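Local coordinates for protein vestitone reductase (Medicago sativa, PDB 2P4H) that catalyses the stereospecific NADPH-dependent reduction of (3R)-vestitone to the isoflavanol DMI, the penultimate step in making the phytoalexin medicarpin, at residues Val4-Gly9 with Phe79-Pro84. Sequence-based numbering, arbitrary orientation.
Sequences VCVTGG and FHTASP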
ATOM      1  N   VAL A   4      15.267   9.129  -4.844  1.00 15.19           N
ATOM      2  CA  VAL A   4      14.072   8.382  -5.213  1.00 14.29           C
ATOM      3  C   VAL A   4      12.870   9.318  -5.246  1.00 14.11           C
ATOM      4  O   VAL A   4      12.686  10.135  -4.344  1.00 14.60           O
ATOM      5  CB  VAL A   4      13.789   7.243  -4.201  1.00 14.43           C
ATOM      6  CG1 VAL A   4      12.488   6.533  -4.554  1.00 16.04           C
ATOM      7  CG2 VAL A   4      14.945   6.253  -4.204  1.00 16.76           C
ATOM      8  N   CYS A   5      12.061   9.209  -6.296  1.00 13.51           N
ATOM      9  CA  CYS A   5      10.866  10.036  -6.414  1.00 13.23           C
ATOM     10  C   CYS A   5       9.676   9.238  -5.896  1.00 13.14           C
ATOM     11  O   CYS A   5       9.405   8.136  -6.379  1.00 13.74           O
ATOM     12  CB  CYS A   5      10.617  10.438  -7.870  1.00 13.84           C
ATOM     13  SG  CYS A   5       9.166  11.507  -8.083  1.00 15.42           S
ATOM     14  N   VAL A   6       8.976   9.804  -4.919  1.00 12.63           N
ATOM     15  CA  VAL A   6       7.811   9.167  -4.310  1.00 12.74           C
ATOM     16  C   VAL A   6       6.562  10.005  -4.563  1.00 13.03           C
ATOM     17  O   VAL A   6       6.517  11.173  -4.186  1.00 12.82           O
ATOM     18  CB  VAL A   6       7.980   9.047  -2.774  1.00 11.55           C
ATOM     19  CG1 VAL A   6       6.772   8.351  -2.165  1.00 13.22           C
ATOM     20  CG2 VAL A   6       9.255   8.288  -2.436  1.00 13.21           C
ATOM     21  N   THR A   7       5.551   9.424  -5.202  1.00 12.47           N
ATOM     22  CA  THR A   7       4.317  10.169  -5.427  1.00 13.34           C
ATOM     23  C   THR A   7       3.408   9.935  -4.224  1.00 14.19           C
ATOM     24  O   THR A   7       3.582   8.957  -3.492  1.00 14.10           O
ATOM     25  CB  THR A   7       3.578   9.713  -6.698  1.00 13.32           C
ATOM     26  OG1 THR A   7       3.164   8.349  -6.547  1.00 12.89           O
ATOM     27  CG2 THR A   7       4.477   9.846  -7.913  1.00 13.79           C
ATOM     28  N   GLY A   8       2.449  10.834  -4.017  1.00 15.58           N
ATOM     29  CA  GLY A   8       1.538  10.705  -2.890  1.00 15.17           C
ATOM     30  C   GLY A   8       2.266  10.859  -1.566  1.00 14.72           C
ATOM     31  O   GLY A   8       1.972  10.155  -0.598  1.00 14.53           O
ATOM     32  N   GLY A   9       3.198  11.807  -1.521  1.00 14.39           N
ATOM     33  CA  GLY A   9       4.004  12.033  -0.333  1.00 14.25           C
ATOM     34  C   GLY A   9       3.321  12.308   0.993  1.00 14.55           C
ATOM     35  O   GLY A   9       3.894  12.024   2.046  1.00 15.41           O
ATOM     36  N   PHE A  79       8.816   5.435  -6.828  1.00 11.31           N
ATOM     37  CA  PHE A  79       7.832   4.676  -6.063  1.00 11.33           C
ATOM     38  C   PHE A  79       6.508   5.398  -6.276  1.00 11.96           C
ATOM     39  O   PHE A  79       6.262   6.457  -5.692  1.00 11.89           O
ATOM     40  CB  PHE A  79       8.173   4.659  -4.567  1.00 11.99           C
ATOM     41  CG  PHE A  79       9.475   3.969  -4.226  1.00 10.68           C
ATOM     42  CD1 PHE A  79      10.155   3.197  -5.165  1.00 11.23           C
ATOM     43  CD2 PHE A  79      10.007   4.080  -2.943  1.00 12.25           C
ATOM     44  CE1 PHE A  79      11.346   2.545  -4.830  1.00 11.78           C
ATOM     45  CE2 PHE A  79      11.195   3.433  -2.599  1.00 12.75           C
ATOM     46  CZ  PHE A  79      11.865   2.665  -3.543  1.00 12.02           C
ATOM     47  N   HIS A  80       5.663   4.829  -7.127  1.00 12.02           N
ATOM     48  CA  HIS A  80       4.376   5.431  -7.434  1.00 12.19           C
ATOM     49  C   HIS A  80       3.294   4.880  -6.509  1.00 12.74           C
ATOM     50  O   HIS A  80       2.745   3.802  -6.753  1.00 13.34           O
ATOM     51  CB  HIS A  80       4.016   5.166  -8.900  1.00 13.19           C
ATOM     52  CG  HIS A  80       2.863   5.982  -9.386  1.00 12.45           C
ATOM     53  ND1 HIS A  80       2.163   5.689 -10.537  1.00 15.73           N
ATOM     54  CD2 HIS A  80       2.296   7.099  -8.874  1.00 11.19           C
ATOM     55  CE1 HIS A  80       1.211   6.590 -10.710  1.00 10.57           C
ATOM     56  NE2 HIS A  80       1.271   7.456  -9.714  1.00 15.81           N
ATOM     57  N   THR A  81       2.990   5.633  -5.453  1.00 12.73           N
ATOM     58  CA  THR A  81       1.995   5.225  -4.459  1.00 15.38           C
ATOM     59  C   THR A  81       0.681   5.997  -4.558  1.00 18.69           C
ATOM     60  O   THR A  81      -0.287   5.673  -3.867  1.00 20.61           O
ATOM     61  CB  THR A  81       2.519   5.427  -3.016  1.00 14.47           C
ATOM     62  OG1 THR A  81       2.329   6.795  -2.625  1.00 17.73           O
ATOM     63  CG2 THR A  81       4.002   5.093  -2.930  1.00 17.86           C
ATOM     64  N   ALA A  82       0.653   7.012  -5.415  1.00 20.32           N
ATOM     65  CA  ALA A  82      -0.532   7.850  -5.575  1.00 23.75           C
ATOM     66  C   ALA A  82      -1.510   7.406  -6.658  1.00 25.84           C
ATOM     67  O   ALA A  82      -1.136   6.747  -7.629  1.00 26.29           O
ATOM     68  CB  ALA A  82      -0.104   9.289  -5.838  1.00 22.39           C
ATOM     69  N   SER A  83      -2.770   7.786  -6.470  1.00 28.97           N
ATOM     70  CA  SER A  83      -3.846   7.488  -7.408  1.00 31.54           C
ATOM     71  C   SER A  83      -4.740   8.721  -7.517  1.00 33.33           C
ATOM     72  O   SER A  83      -4.804   9.533  -6.593  1.00 33.85           O
ATOM     73  CB  SER A  83      -4.673   6.289  -6.933  1.00 32.23           C
ATOM     74  OG  SER A  83      -4.057   5.064  -7.296  1.00 34.18           O
ATOM     75  N   PRO A  84      -5.443   8.875  -8.649  1.00 34.75           N
ATOM     76  CA  PRO A  84      -6.332  10.021  -8.869  1.00 36.61           C
ATOM     77  C   PRO A  84      -7.442  10.153  -7.828  1.00 38.60           C
ATOM     78  O   PRO A  84      -7.712  11.248  -7.333  1.00 39.30           O
ATOM     79  CB  PRO A  84      -6.874   9.770 -10.275  1.00 35.75           C
ATOM     80  CG  PRO A  84      -6.864   8.273 -10.379  1.00 35.57           C
ATOM     81  CD  PRO A  84      -5.526   7.928  -9.775  1.00 35.27           C
TER
HETATM   82  O   HOH W   1       0.691   7.643  -0.465  1.00 19.16           O
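V4 lays its methyl CG1 over the centre of the F79 ring, 3.8 Å from the centroid and 7° off the ring normal, a CH-pi contact between neighbouring parallel strands of the Rossmann fold. CG1 stands anti to the backbone N (chi1 176°), which carries it across to the flat ring, while V6 CG2 meets the same ring obliquely. Valine suits both places because its branch at CB brings a methyl to the ring, and the broad phenylalanine also reaches I17 and L21 of helix 12-23. An alanine in place of F79 would probably leave V4 CG1 without its aromatic partner and open a gap beneath that helix. Parallel-sheet bonds join the backbones: F79 N gives to C5 O (2.8 Å) and T7 N to F79 O (3.1 Å). Beyond them 4-9 enters the glycine-rich turn predicted to bind NADP(+). Here threonine hydroxyls join in: T7 OG1 accepts from A82 N and, weakly, from T81 N, although its modelled position is less certain. G8, at a positive phi (66°) that favours glycine, has no CB to collide with T81 OG1 or press on A82 CB. That T81 hydroxyl donates to T7 O at 2.6 Å and accepts from a water that also donates to G8 O.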